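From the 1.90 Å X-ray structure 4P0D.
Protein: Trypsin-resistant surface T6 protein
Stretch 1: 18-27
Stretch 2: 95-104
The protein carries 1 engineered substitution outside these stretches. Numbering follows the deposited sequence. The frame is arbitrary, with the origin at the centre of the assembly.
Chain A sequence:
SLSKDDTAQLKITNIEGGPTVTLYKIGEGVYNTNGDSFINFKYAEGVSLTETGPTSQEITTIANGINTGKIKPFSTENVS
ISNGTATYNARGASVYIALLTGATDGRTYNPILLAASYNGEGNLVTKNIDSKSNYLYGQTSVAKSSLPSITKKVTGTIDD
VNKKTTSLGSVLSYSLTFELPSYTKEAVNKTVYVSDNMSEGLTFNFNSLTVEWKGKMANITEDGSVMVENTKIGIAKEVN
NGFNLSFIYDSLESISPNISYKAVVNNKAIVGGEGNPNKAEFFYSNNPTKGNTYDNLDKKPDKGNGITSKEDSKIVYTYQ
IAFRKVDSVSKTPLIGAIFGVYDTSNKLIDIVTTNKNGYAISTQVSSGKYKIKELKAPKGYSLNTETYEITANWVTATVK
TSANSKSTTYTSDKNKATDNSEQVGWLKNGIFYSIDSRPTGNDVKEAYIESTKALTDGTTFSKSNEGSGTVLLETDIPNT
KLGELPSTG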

ATOM      1  N   GLY A  18      -6.564  -0.502  23.572  1.00 12.65           N
ATOM      2  CA  GLY A  18      -6.765   0.742  24.306  1.00 12.59           C
ATOM      3  C   GLY A  18      -7.765   1.738  23.738  1.00 12.89           C
ATOM      4  O   GLY A  18      -7.427   2.909  23.515  1.00 12.70           O
ATOM      5  N   PRO A  19      -9.015   1.303  23.531  1.00 12.70           N
ATOM      6  CA  PRO A  19     -10.022   2.223  23.012  1.00 12.81           C
ATOM      7  C   PRO A  19     -10.585   3.143  24.103  1.00 13.67           C
ATOM      8  O   PRO A  19     -10.320   2.955  25.278  1.00 13.78           O
ATOM      9  CB  PRO A  19     -11.110   1.283  22.517  1.00 12.73           C
ATOM     10  CG  PRO A  19     -11.047   0.149  23.494  1.00 12.57           C
ATOM     11  CD  PRO A  19      -9.582  -0.034  23.789  1.00 12.78           C
ATOM     12  N   THR A  20     -11.357   4.132  23.683  1.00 14.75           N
ATOM     13  CA  THR A  20     -12.200   4.921  24.553  1.00 15.65           C
ATOM     14  C   THR A  20     -13.486   4.146  24.737  1.00 15.21           C
ATOM     15  O   THR A  20     -14.018   3.563  23.783  1.00 16.50           O
ATOM     16  CB  THR A  20     -12.516   6.265  23.871  1.00 16.32           C
ATOM     17  OG1 THR A  20     -11.299   6.988  23.712  1.00 16.93           O
ATOM     18  CG2 THR A  20     -13.484   7.073  24.661  1.00 16.43           C
ATOM     19  N   VAL A  21     -13.984   4.119  25.960  1.00 15.09           N
ATOM     20  CA  VAL A  21     -15.252   3.479  26.250  1.00 15.03           C
ATOM     21  C   VAL A  21     -16.237   4.558  26.732  1.00 15.36           C
ATOM     22  O   VAL A  21     -15.960   5.295  27.701  1.00 15.36           O
ATOM     23  CB  VAL A  21     -15.098   2.369  27.310  1.00 14.95           C
ATOM     24  CG1 VAL A  21     -16.431   1.697  27.562  1.00 14.74           C
ATOM     25  CG2 VAL A  21     -14.056   1.350  26.862  1.00 15.33           C
ATOM     26  N   THR A  22     -17.361   4.648  26.034  1.00 15.82           N
ATOM     27  CA  THR A  22     -18.440   5.546  26.378  1.00 15.90           C
ATOM     28  C   THR A  22     -19.718   4.742  26.596  1.00 16.36           C
ATOM     29  O   THR A  22     -20.089   3.920  25.758  1.00 16.02           O
ATOM     30  CB  THR A  22     -18.682   6.572  25.272  1.00 16.48           C
ATOM     31  OG1 THR A  22     -17.433   7.124  24.823  1.00 15.81           O
ATOM     32  CG2 THR A  22     -19.590   7.691  25.786  1.00 16.30           C
ATOM     33  N   LEU A  23     -20.394   4.987  27.715  1.00 15.83           N
ATOM     34  CA  LEU A  23     -21.660   4.345  28.017  1.00 17.42           C
ATOM     35  C   LEU A  23     -22.780   5.380  27.834  1.00 18.44           C
ATOM     36  O   LEU A  23     -22.688   6.500  28.348  1.00 18.40           O
ATOM     37  CB  LEU A  23     -21.664   3.776  29.435  1.00 17.88           C
ATOM     38  CG  LEU A  23     -21.402   2.274  29.551  1.00 19.41           C
ATOM     39  CD1 LEU A  23     -20.031   1.890  28.995  1.00 20.19           C
ATOM     40  CD2 LEU A  23     -21.534   1.838  31.008  1.00 19.95           C
ATOM     41  N   TYR A  24     -23.807   5.010  27.076  1.00 18.52           N
ATOM     42  CA  TYR A  24     -24.939   5.904  26.832  1.00 18.68           C
ATOM     43  C   TYR A  24     -26.159   5.322  27.478  1.00 18.75           C
ATOM     44  O   TYR A  24     -26.589   4.229  27.116  1.00 19.63           O
ATOM     45  CB  TYR A  24     -25.185   6.042  25.336  1.00 18.66           C
ATOM     46  CG  TYR A  24     -23.991   6.554  24.570  1.00 18.48           C
ATOM     47  CD1 TYR A  24     -23.759   7.909  24.447  1.00 18.36           C
ATOM     48  CD2 TYR A  24     -23.099   5.675  23.945  1.00 19.05           C
ATOM     49  CE1 TYR A  24     -22.676   8.396  23.738  1.00 18.87           C
ATOM     50  CE2 TYR A  24     -22.008   6.149  23.243  1.00 19.38           C
ATOM     51  CZ  TYR A  24     -21.798   7.521  23.135  1.00 19.83           C
ATOM     52  OH  TYR A  24     -20.706   8.036  22.424  1.00 20.22           O
ATOM     53  N   LYS A  25     -26.725   6.029  28.448  1.00 18.80           N
ATOM     54  CA  LYS A  25     -27.896   5.502  29.127  1.00 19.49           C
ATOM     55  C   LYS A  25     -29.137   5.657  28.245  1.00 19.40           C
ATOM     56  O   LYS A  25     -29.550   6.778  27.942  1.00 20.89           O
ATOM     57  CB  LYS A  25     -28.095   6.197  30.465  1.00 19.75           C
ATOM     58  CG  LYS A  25     -29.159   5.576  31.346  1.00 20.90           C
ATOM     59  CD  LYS A  25     -29.275   6.480  32.566  1.00 22.28           C
ATOM     60  CE  LYS A  25     -29.925   5.830  33.745  1.00 23.26           C
ATOM     61  NZ  LYS A  25     -29.716   6.742  34.911  1.00 23.96           N
ATOM     62  N   ILE A  26     -29.720   4.521  27.879  1.00 18.50           N
ATOM     63  CA  ILE A  26     -30.910   4.459  27.027  1.00 19.90           C
ATOM     64  C   ILE A  26     -32.161   3.992  27.766  1.00 20.82           C
ATOM     65  O   ILE A  26     -33.254   4.030  27.201  1.00 21.23           O
ATOM     66  CB  ILE A  26     -30.692   3.506  25.825  1.00 19.33           C
ATOM     67  CG1 ILE A  26     -30.257   2.120  26.297  1.00 19.74           C
ATOM     68  CG2 ILE A  26     -29.652   4.105  24.892  1.00 19.28           C
ATOM     69  CD1 ILE A  26     -30.577   1.002  25.319  1.00 20.43           C
ATOM     70  N   GLY A  27     -32.000   3.537  29.013  1.00 22.56           N
ATOM     71  CA  GLY A  27     -33.121   3.034  29.828  1.00 22.39           C
ATOM     72  C   GLY A  27     -32.968   3.493  31.272  1.00 24.53           C
ATOM     73  O   GLY A  27     -31.977   3.143  31.932  1.00 22.36           O
ATOM     74  N   VAL A  95     -30.177   0.815  31.789  1.00 19.04           N
ATOM     75  CA  VAL A  95     -29.811   0.107  30.559  1.00 19.04           C
ATOM     76  C   VAL A  95     -28.921   1.030  29.747  1.00 17.92           C
ATOM     77  O   VAL A  95     -29.245   2.201  29.579  1.00 17.82           O
ATOM     78  CB  VAL A  95     -31.070  -0.245  29.744  1.00 19.22           C
ATOM     79  CG1 VAL A  95     -30.739  -1.219  28.620  1.00 19.38           C
ATOM     80  CG2 VAL A  95     -32.140  -0.827  30.658  1.00 20.65           C
ATOM     81  N   TYR A  96     -27.805   0.498  29.259  1.00 18.43           N
ATOM     82  CA  TYR A  96     -26.799   1.270  28.526  1.00 17.82           C
ATOM     83  C   TYR A  96     -26.378   0.608  27.211  1.00 16.78           C
ATOM     84  O   TYR A  96     -26.387  -0.598  27.071  1.00 17.47           O
ATOM     85  CB  TYR A  96     -25.519   1.442  29.371  1.00 18.51           C
ATOM     86  CG  TYR A  96     -25.682   2.219  30.655  1.00 19.57           C
ATOM     87  CD1 TYR A  96     -26.145   1.600  31.809  1.00 20.15           C
ATOM     88  CD2 TYR A  96     -25.363   3.578  30.715  1.00 20.11           C
ATOM     89  CE1 TYR A  96     -26.297   2.308  32.981  1.00 20.80           C
ATOM     90  CE2 TYR A  96     -25.507   4.292  31.889  1.00 20.99           C
ATOM     91  CZ  TYR A  96     -25.973   3.646  33.014  1.00 21.13           C
ATOM     92  OH  TYR A  96     -26.122   4.349  34.175  1.00 23.85           O
ATOM     93  N   ILE A  97     -25.971   1.431  26.260  1.00 17.25           N
ATOM     94  CA  ILE A  97     -25.196   0.967  25.113  1.00 17.49           C
ATOM     95  C   ILE A  97     -23.774   1.429  25.349  1.00 17.41           C
ATOM     96  O   ILE A  97     -23.552   2.605  25.602  1.00 17.52           O
ATOM     97  CB  ILE A  97     -25.707   1.598  23.805  1.00 17.82           C
ATOM     98  CG1 ILE A  97     -27.129   1.111  23.503  1.00 18.52           C
ATOM     99  CG2 ILE A  97     -24.771   1.276  22.638  1.00 18.84           C
ATOM    100  CD1 ILE A  97     -27.274  -0.389  23.368  1.00 19.04           C
ATOM    101  N   ALA A  98     -22.815   0.508  25.263  1.00 16.74           N
ATOM    102  CA  ALA A  98     -21.411   0.877  25.327  1.00 15.98           C
ATOM    103  C   ALA A  98     -20.820   0.853  23.924  1.00 15.56           C
ATOM    104  O   ALA A  98     -21.036  -0.105  23.179  1.00 16.32           O
ATOM    105  CB  ALA A  98     -20.667  -0.069  26.256  1.00 15.87           C
ATOM    106  N   LEU A  99     -20.120   1.924  23.561  1.00 14.90           N
ATOM    107  CA  LEU A  99     -19.313   1.972  22.347  1.00 15.30           C
ATOM    108  C   LEU A  99     -17.817   2.092  22.688  1.00 15.39           C
ATOM    109  O   LEU A  99     -17.399   2.953  23.500  1.00 14.47           O
ATOM    110  CB  LEU A  99     -19.726   3.130  21.430  1.00 14.96           C
ATOM    111  CG  LEU A  99     -21.185   3.108  20.936  1.00 15.58           C
ATOM    112  CD1 LEU A  99     -21.470   4.352  20.096  1.00 15.99           C
ATOM    113  CD2 LEU A  99     -21.512   1.843  20.147  1.00 15.68           C
ATOM    114  N   LEU A 100     -17.029   1.231  22.046  1.00 15.25           N
ATOM    115  CA  LEU A 100     -15.572   1.244  22.170  1.00 16.00           C
ATOM    116  C   LEU A 100     -14.988   1.771  20.853  1.00 16.61           C
ATOM    117  O   LEU A 100     -15.189   1.152  19.787  1.00 18.03           O
ATOM    118  CB  LEU A 100     -15.045  -0.162  22.482  1.00 16.86           C
ATOM    119  CG  LEU A 100     -15.510  -0.795  23.809  1.00 17.28           C
ATOM    120  CD1 LEU A 100     -16.786  -1.613  23.634  1.00 17.93           C
ATOM    121  CD2 LEU A 100     -14.429  -1.701  24.381  1.00 17.68           C
ATOM    122  N   THR A 101     -14.307   2.914  20.924  1.00 15.92           N
ATOM    123  CA  THR A 101     -13.852   3.648  19.732  1.00 16.27           C
ATOM    124  C   THR A 101     -12.386   4.001  19.867  1.00 15.88           C
ATOM    125  O   THR A 101     -11.821   3.916  20.952  1.00 14.59           O
ATOM    126  CB  THR A 101     -14.601   4.987  19.552  1.00 16.66           C
ATOM    127  OG1 THR A 101     -14.506   5.748  20.757  1.00 16.56           O
ATOM    128  CG2 THR A 101     -16.039   4.764  19.230  1.00 17.13           C
ATOM    129  N   GLY A 102     -11.769   4.357  18.740  1.00 16.30           N
ATOM    130  CA  GLY A 102     -10.407   4.864  18.710  1.00 15.76           C
ATOM    131  C   GLY A 102      -9.278   3.966  19.202  1.00 15.78           C
ATOM    132  O   GLY A 102      -8.251   4.474  19.619  1.00 14.85           O
ATOM    133  N   ALA A 103      -9.454   2.648  19.172  1.00 15.92           N
ATOM    134  CA  ALA A 103      -8.372   1.725  19.559  1.00 16.36           C
ATOM    135  C   ALA A 103      -7.133   2.064  18.746  1.00 17.04           C
ATOM    136  O   ALA A 103      -7.214   2.258  17.522  1.00 16.43           O
ATOM    137  CB  ALA A 103      -8.777   0.272  19.333  1.00 16.19           C
ATOM    138  N   THR A 104      -5.990   2.149  19.411  1.00 17.54           N
ATOM    139  CA  THR A 104      -4.774   2.602  18.725  1.00 18.17           C
ATOM    140  C   THR A 104      -4.131   1.545  17.831  1.00 17.45           C
ATOM    141  O   THR A 104      -3.267   1.868  17.017  1.00 17.40           O
ATOM    142  CB  THR A 104      -3.725   3.154  19.720  1.00 19.17           C
ATOM    143  OG1 THR A 104      -3.588   2.271  20.837  1.00 21.64           O
ATOM    144  CG2 THR A 104      -4.149   4.524  20.214  1.00 20.08           C
TER
HETATM  145  O   HOH W   1      -5.005   3.500  23.150  1.00 22.24           O
HETATM  146  O   HOH W   2     -16.662   5.503  22.502  1.00 21.86           O

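Two neighbouring antiparallel strands illustrate a general principle of sheet architecture: the backbone sets the register, and the register decides which side chains meet on each face. In the Trypsin-resistant surface T6 protein, strand 20-27 pairs with strand 95-101, their N-to-C directions differing by 147°, and the two stretches bury 933 Å² between them.

The apolar centre lies on the face that carries Val 21, Leu 23, Lys 25, Tyr 96, Ala 98 and Leu 100. Leu 23 stands directly across from Ala 98 in a non-hydrogen-bonded pair, where the backbones come close, with the CA atoms 4.4 Å apart. The small methyl of Ala 98 is met by the leucine side chain, Leu 23 CD1 lying 3.4 Å from Ala 98 CB. The ring of Tyr 96 fills the next space along. Leu 23 CD2 lies over one of its faces and Lys 25 CG over the opposite one, the latter a CH-pi contact with CG 4.3 Å from the centroid of the Tyr 96 ring and 25° off the ring normal. A lysine can thus serve as an apolar neighbour through its methylenes, its chain extended and t at all four chi angles. Further along, Val 21 CG2 and Pro 19 CG each approach Leu 100 CD2 to 4.0 Å.

The other face, with Thr 20, Thr 22, Tyr 24, Ile 97, Leu 99 and Thr 101, grades from apolar to polar. Tyr 24 CE2 packs 3.7 Å from Leu 99 CD1. Ile 26, whose CA-to-CB bond points sideways, nevertheless brings CD1 to 3.9 Å from Ile 97 CG1.

Beneath both faces runs the backbone ladder. Thr 20 with Thr 101, Thr 22 with Leu 99, and Tyr 24 with Ile 97 each exchange two hydrogen bonds; in the last pair Tyr 24 N donates to Ile 97 O at 2.8 Å and Ile 97 N to Tyr 24 O at 3.0 Å. Between these rungs the carbonyls also receive CA-H...O contacts, such as Leu 100 CA to Thr 20 O at 3.2 Å. A beta bulge then shifts the register by one: Val 95 O accepts from both Ile 26 N, at 2.9 Å, and Gly 27 N, at 3.1 Å, while Val 95 N donates to Gly 27 O at 2.9 Å. Glycine suits this position, since an ideal CB on Gly 27 would come within 2.7 Å of Val 95 CG2, a clash.

Water completes the polar edge. One molecule donates to Leu 99 O at 2.8 Å and also hydrogen-bonds Thr 22 OG1 at 2.9 Å and Thr 101 OG1 at 2.8 Å, so that it links the two threonine hydroxyls across the strands. Past the strand ends, a second water donates to Gly 18 O at 2.5 Å and lies 3.0 Å from Thr 104 OG1 in another hydrogen bond, bridging the loops where direct polar pairing has ceased.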